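Local structure of kynurenine formamidase (Bacillus anthracis, 4CO9) at residues L110-S115 with V178-A183; T82-V87 with V182-Y187. The protein hydrolyses N-formyl-L-kynurenine to L-kynurenine and formate in tryptophan degradation, working as a homodimer with two zinc ions per subunit. All blocks are in the same frame, centred on the assembly; numbering follows the deposited sequence.

Contact 1 (L110-S115 with V178-A183)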
loop_
_atom_site.group_PDB
_atom_site.type_symbol
_atom_site.label_atom_id
_atom_site.label_comp_id
_atom_site.label_asym_id
_atom_site.label_seq_id
_atom_site.Cartn_x
_atom_site.Cartn_y
_atom_site.Cartn_z
ATOM N N LEU C 110 17.549 3.413 -5.418
ATOM C CA LEU C 110 16.676 3.452 -6.597
ATOM C C LEU C 110 17.483 3.839 -7.815
ATOM O O LEU C 110 18.243 4.815 -7.782
ATOM C CB LEU C 110 15.515 4.429 -6.410
ATOM C CG LEU C 110 14.696 4.292 -5.133
ATOM C CD1 LEU C 110 13.549 5.283 -5.089
ATOM C CD2 LEU C 110 14.172 2.873 -4.953
ATOM N N LEU C 111 17.300 3.080 -8.890
ATOM C CA LEU C 111 18.022 3.263 -10.137
ATOM C C LEU C 111 17.111 3.851 -11.207
ATOM O O LEU C 111 16.122 3.227 -11.596
ATOM C CB LEU C 111 18.574 1.920 -10.618
ATOM C CG LEU C 111 19.395 1.088 -9.643
ATOM C CD1 LEU C 111 19.900 -0.183 -10.316
ATOM C CD2 LEU C 111 20.570 1.889 -9.117
ATOM N N ARG C 112 17.438 5.062 -11.664
ATOM C CA ARG C 112 16.761 5.673 -12.793
ATOM C C ARG C 112 17.452 5.262 -14.092
ATOM O O ARG C 112 18.548 5.735 -14.391
ATOM C CB ARG C 112 16.751 7.211 -12.689
ATOM C CG ARG C 112 15.796 7.864 -13.680
ATOM C CD ARG C 112 15.960 9.378 -13.853
ATOM N NE ARG C 112 15.809 10.123 -12.602
ATOM C CZ ARG C 112 16.817 10.416 -11.789
ATOM N NH1 ARG C 112 18.073 10.076 -12.103
ATOM N NH2 ARG C 112 16.578 11.062 -10.664
ATOM N N THR C 113 16.833 4.348 -14.833
ATOM C CA THR C 113 17.326 3.981 -16.161
ATOM C C THR C 113 16.771 4.924 -17.215
ATOM O O THR C 113 17.385 5.102 -18.256
ATOM C CB THR C 113 16.946 2.537 -16.565
ATOM O OG1 THR C 113 15.545 2.467 -16.845
ATOM C CG2 THR C 113 17.321 1.532 -15.487
ATOM N N SER C 114 15.608 5.511 -16.942
ATOM C CA SER C 114 14.874 6.328 -17.904
ATOM C C SER C 114 14.719 5.617 -19.241
ATOM O O SER C 114 14.696 6.261 -20.288
ATOM C CB SER C 114 15.557 7.687 -18.107
ATOM O OG SER C 114 15.656 8.396 -16.874
ATOM N N SER C 115 14.632 4.290 -19.206
ATOM C CA SER C 115 14.635 3.492 -20.433
ATOM C C SER C 115 13.244 3.364 -21.040
ATOM O O SER C 115 13.107 3.245 -22.257
ATOM C CB SER C 115 15.238 2.130 -20.195
ATOM O OG SER C 115 15.161 1.347 -21.374
ATOM N N VAL C 178 8.539 5.407 -10.680
ATOM C CA VAL C 178 8.516 6.502 -11.646
ATOM C C VAL C 178 9.444 7.589 -11.137
ATOM O O VAL C 178 9.178 8.197 -10.102
ATOM C CB VAL C 178 7.107 7.085 -11.759
ATOM C CG1 VAL C 178 7.058 8.183 -12.814
ATOM C CG2 VAL C 178 6.108 5.982 -12.066
ATOM N N LEU C 179 10.549 7.808 -11.847
ATOM C CA LEU C 179 11.608 8.663 -11.338
ATOM C C LEU C 179 12.004 9.830 -12.248
ATOM O O LEU C 179 12.903 10.581 -11.903
ATOM C CB LEU C 179 12.855 7.811 -11.048
ATOM C CG LEU C 179 12.731 6.677 -10.035
ATOM C CD1 LEU C 179 14.051 5.926 -9.947
ATOM C CD2 LEU C 179 12.303 7.182 -8.665
ATOM N N ASP C 180 11.351 10.011 -13.387
ATOM C CA ASP C 180 11.790 11.080 -14.301
ATOM C C ASP C 180 11.498 12.495 -13.766
ATOM O O ASP C 180 12.174 13.436 -14.147
ATOM C CB ASP C 180 11.269 10.861 -15.722
ATOM C CG ASP C 180 12.205 9.977 -16.560
ATOM O OD1 ASP C 180 13.016 9.194 -15.991
ATOM O OD2 ASP C 180 12.132 10.076 -17.801
ATOM N N HIS C 181 10.573 12.607 -12.813
ATOM C CA HIS C 181 10.216 13.886 -12.220
ATOM C C HIS C 181 10.951 14.176 -10.904
ATOM O O HIS C 181 10.655 15.155 -10.250
ATOM C CB HIS C 181 8.704 13.985 -12.009
ATOM C CG HIS C 181 8.152 12.975 -11.048
ATOM N ND1 HIS C 181 8.027 11.639 -11.363
ATOM C CD2 HIS C 181 7.689 13.106 -9.781
ATOM C CE1 HIS C 181 7.532 10.987 -10.329
ATOM N NE2 HIS C 181 7.308 11.854 -9.357
ATOM N N VAL C 182 11.906 13.336 -10.518
ATOM C CA VAL C 182 12.643 13.553 -9.283
ATOM C C VAL C 182 14.146 13.594 -9.529
ATOM O O VAL C 182 14.692 12.886 -10.378
ATOM C CB VAL C 182 12.301 12.497 -8.197
ATOM C CG1 VAL C 182 10.797 12.397 -8.013
ATOM C CG2 VAL C 182 12.890 11.143 -8.531
ATOM N N ALA C 183 14.814 14.424 -8.747
ATOM C CA ALA C 183 16.245 14.612 -8.879
ATOM C C ALA C 183 16.992 13.518 -8.145
ATOM O O ALA C 183 16.462 12.897 -7.202
ATOM C CB ALA C 183 16.632 15.978 -8.323
#
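The guanidinium of Arg-112 meets Leu-179 and Val-182 at its edge: the carbonyl oxygens of Leu-179 and Ala-183 lie in its plane, the first beside NE, and that of Val-182 sits tilted from the plane beside NH2. One face of the His-181 ring carries Val-182 CG1, offset toward the rim. A type I beta turn from Leu-179 to Val-182 presents both bonded oxygens, so one buried arginine at the end of strand 108-112 holds the turn against the central sheet. The bond from Arg-112 NE to Leu-179 O is nearly straight, 3.0 Å long with 166° at the hydrogen, although NE stands above the plane of that carbonyl. From the opposite face the same oxygen accepts Val-182 N, the turn's own bond, and is thus gripped twice. Arg-112 NH2 reaches Val-182 O at 2.6 Å by a more bent path. The bend at chi3 (-58°) turns NE toward the turn, while Asp-86 and Asp-184 probably balance the buried charge.

Behind the guanidinium, nearer the backbone, the aliphatic stem of Arg-112 crosses Leu-179 obliquely, CG lying 3.9 Å from Leu-179 CB. Leu-179 CD1 continues the apolar packing to Leu-110 CB at 4.1 Å. Toward the guanidinium, Arg-112 CD passes 3.6 Å from Asp-180 OD1, and that oxygen accepts the hydroxyl of Ser-114 on its syn side, OG to OD1 2.9 Å.

Contact 2 (T82-V87 with V182-Y187)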
loop_
_atom_site.group_PDB
_atom_site.type_symbol
_atom_site.label_atom_id
_atom_site.label_comp_id
_atom_site.label_asym_id
_atom_site.label_seq_id
_atom_site.Cartn_x
_atom_site.Cartn_y
_atom_site.Cartn_z
ATOM N N THR C 82 16.826 6.506 1.480
ATOM C CA THR C 82 17.077 5.938 0.167
ATOM C C THR C 82 17.904 6.913 -0.631
ATOM O O THR C 82 17.810 8.124 -0.442
ATOM C CB THR C 82 15.816 5.606 -0.702
ATOM O OG1 THR C 82 16.185 4.771 -1.812
ATOM C CG2 THR C 82 15.189 6.841 -1.302
ATOM N N ARG C 83 18.746 6.370 -1.500
ATOM C CA ARG C 83 19.502 7.166 -2.433
ATOM C C ARG C 83 19.000 6.878 -3.835
ATOM O O ARG C 83 18.729 5.730 -4.168
ATOM C CB ARG C 83 20.992 6.832 -2.335
ATOM C CG ARG C 83 21.759 7.546 -3.421
ATOM C CD ARG C 83 22.378 8.883 -3.050
ATOM N NE ARG C 83 22.988 8.938 -1.722
ATOM C CZ ARG C 83 24.255 8.635 -1.465
ATOM N NH1 ARG C 83 25.069 8.240 -2.437
ATOM N NH2 ARG C 83 24.717 8.746 -0.225
ATOM N N ILE C 84 18.891 7.918 -4.654
ATOM C CA ILE C 84 18.499 7.782 -6.046
ATOM C C ILE C 84 19.640 8.214 -6.969
ATOM O O ILE C 84 20.219 9.289 -6.780
ATOM C CB ILE C 84 17.256 8.631 -6.344
ATOM C CG1 ILE C 84 16.135 8.244 -5.363
ATOM C CG2 ILE C 84 16.828 8.473 -7.792
ATOM C CD1 ILE C 84 14.816 8.927 -5.624
ATOM N N ILE C 85 19.957 7.369 -7.947
ATOM C CA ILE C 85 21.048 7.620 -8.882
ATOM C C ILE C 85 20.602 7.385 -10.299
ATOM O O ILE C 85 19.642 6.649 -10.557
ATOM C CB ILE C 85 22.306 6.755 -8.604
ATOM C CG1 ILE C 85 22.010 5.272 -8.753
ATOM C CG2 ILE C 85 22.872 7.070 -7.221
ATOM C CD1 ILE C 85 23.231 4.378 -8.634
ATOM N N ASP C 86 21.318 8.015 -11.214
ATOM C CA ASP C 86 21.044 7.906 -12.631
ATOM C C ASP C 86 21.948 6.862 -13.278
ATOM O O ASP C 86 23.174 6.975 -13.239
ATOM C CB ASP C 86 21.168 9.244 -13.345
ATOM C CG ASP C 86 20.551 9.211 -14.721
ATOM O OD1 ASP C 86 21.197 8.691 -15.651
ATOM O OD2 ASP C 86 19.394 9.673 -14.863
ATOM N N VAL C 87 21.326 5.866 -13.901
ATOM C CA VAL C 87 22.039 4.843 -14.665
ATOM C C VAL C 87 21.413 4.713 -16.057
ATOM O O VAL C 87 21.288 3.620 -16.596
ATOM C CB VAL C 87 22.061 3.497 -13.936
ATOM C CG1 VAL C 87 22.984 3.574 -12.727
ATOM C CG2 VAL C 87 20.664 3.077 -13.498
ATOM N N VAL C 182 11.906 13.336 -10.518
ATOM C CA VAL C 182 12.643 13.553 -9.283
ATOM C C VAL C 182 14.146 13.594 -9.529
ATOM O O VAL C 182 14.692 12.886 -10.378
ATOM C CB VAL C 182 12.301 12.497 -8.197
ATOM C CG1 VAL C 182 10.797 12.397 -8.013
ATOM C CG2 VAL C 182 12.890 11.143 -8.531
ATOM N N ALA C 183 14.814 14.424 -8.747
ATOM C CA ALA C 183 16.245 14.612 -8.879
ATOM C C ALA C 183 16.992 13.518 -8.145
ATOM O O ALA C 183 16.462 12.897 -7.202
ATOM C CB ALA C 183 16.632 15.978 -8.323
ATOM N N ASP C 184 18.241 13.299 -8.552
ATOM C CA ASP C 184 19.132 12.409 -7.827
ATOM C C ASP C 184 19.327 12.910 -6.414
ATOM O O ASP C 184 19.225 14.109 -6.153
ATOM C CB ASP C 184 20.506 12.339 -8.496
ATOM C CG ASP C 184 20.476 11.667 -9.844
ATOM O OD1 ASP C 184 19.527 10.921 -10.152
ATOM O OD2 ASP C 184 21.458 11.836 -10.592
ATOM N N GLY C 185 19.639 12.005 -5.499
ATOM C CA GLY C 185 19.980 12.409 -4.153
ATOM C C GLY C 185 19.338 11.557 -3.090
ATOM O O GLY C 185 18.938 10.411 -3.340
ATOM N N ASP C 186 19.232 12.142 -1.901
ATOM C CA ASP C 186 18.798 11.439 -0.726
ATOM C C ASP C 186 17.372 11.777 -0.349
ATOM O O ASP C 186 16.967 12.941 -0.353
ATOM C CB ASP C 186 19.726 11.740 0.442
ATOM C CG ASP C 186 21.051 11.021 0.314
ATOM O OD1 ASP C 186 21.100 9.911 -0.276
ATOM O OD2 ASP C 186 22.037 11.558 0.820
ATOM N N TYR C 187 16.626 10.736 -0.014
ATOM C CA TYR C 187 15.235 10.862 0.325
ATOM C C TYR C 187 14.911 9.882 1.425
ATOM O O TYR C 187 15.721 9.012 1.763
ATOM C CB TYR C 187 14.373 10.511 -0.884
ATOM C CG TYR C 187 14.534 11.406 -2.075
ATOM C CD1 TYR C 187 15.592 11.231 -2.971
ATOM C CD2 TYR C 187 13.606 12.403 -2.343
ATOM C CE1 TYR C 187 15.718 12.041 -4.083
ATOM C CE2 TYR C 187 13.729 13.222 -3.440
ATOM C CZ TYR C 187 14.775 13.036 -4.311
ATOM O OH TYR C 187 14.889 13.873 -5.392
HETATM O O HOH W 1 23.391 9.946 -10.319
#
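Thr-82 and Ile-84 pair with Tyr-187 and Gly-185 in antiparallel register, each pair joined by two backbone hydrogen bonds, while the short axes of strands 82-86 and 185-187 approach to 4.7 Å with their directions 148° apart. Arg-83 and Asp-186 form the non-hydrogen-bonded pair between them. Their side chains share one face of the sheet, where Arg-83 NE forms a salt bridge with Asp-186 OD1 at 2.6 Å. The carboxylate oxygen lies in the guanidinium plane and is approached on its syn side but somewhat out of the carboxylate plane, and the two flat groups are turned 50° against each other. The turns at chi2, which sets CD, and chi3, which sets NE, bring NE alongside Asp-186, so that OD1 meets the guanidinium at its edge, and NH1 goes on to the carbonyl of His-102.

On the other face, Ile-84 crosses Tyr-187 at about a right angle. Its CD1 comes obliquely to the ring, 3.6 Å from Tyr-187 CE1, and extends to Val-182 CG2 at 4.1 Å; Ile-208 of strand 207-210 also touches these three residues. Thr-82 CG2 packs on Tyr-187 CB at 3.8 Å. Tyr-187 OH donates to Ala-183 O at 2.6 Å, the oxygen lying at the ring edge in its plane, which ties the strand back to the loop leading into it.

Where the pairing ends, a water bridges Asp-86 N and Asp-184 OD2, donating to the carboxylate at 2.7 Å. Both carboxylates have Arg-112 NH1 as a salt-bridge partner, whose positive charge probably eases the repulsion between them; Asp-86 OD1 bonds to Ser-88. Strand 81-86, paired with 185-190 and 108-112, is thus where the mixed beta-sheet passes from antiparallel to parallel pairing.

From the N terminus the chain passes through strands 9-10, 29-34, 44-50 and 56-58 before reaching strand 81-86 and then its parallel neighbour 108-112. It passes through strands 144-147 and 172-175 before the loop 178-183 returns to 110-115 and closes contact 1. A few residues later, entry into strand 185-190 closes contact 2 on the earlier strand, so the longer closure encloses the shorter one, and Val-182 and Ala-183 serve both. Their centres lie about 8 Å apart. A probable hydrogen bond between Arg-112 O and Val-87 N joins them, and Leu-111 packs on Ile-85 between the parallel strands. Together the contacts fasten the loop after 172-175, and the strand that follows, to the central mixed sheet.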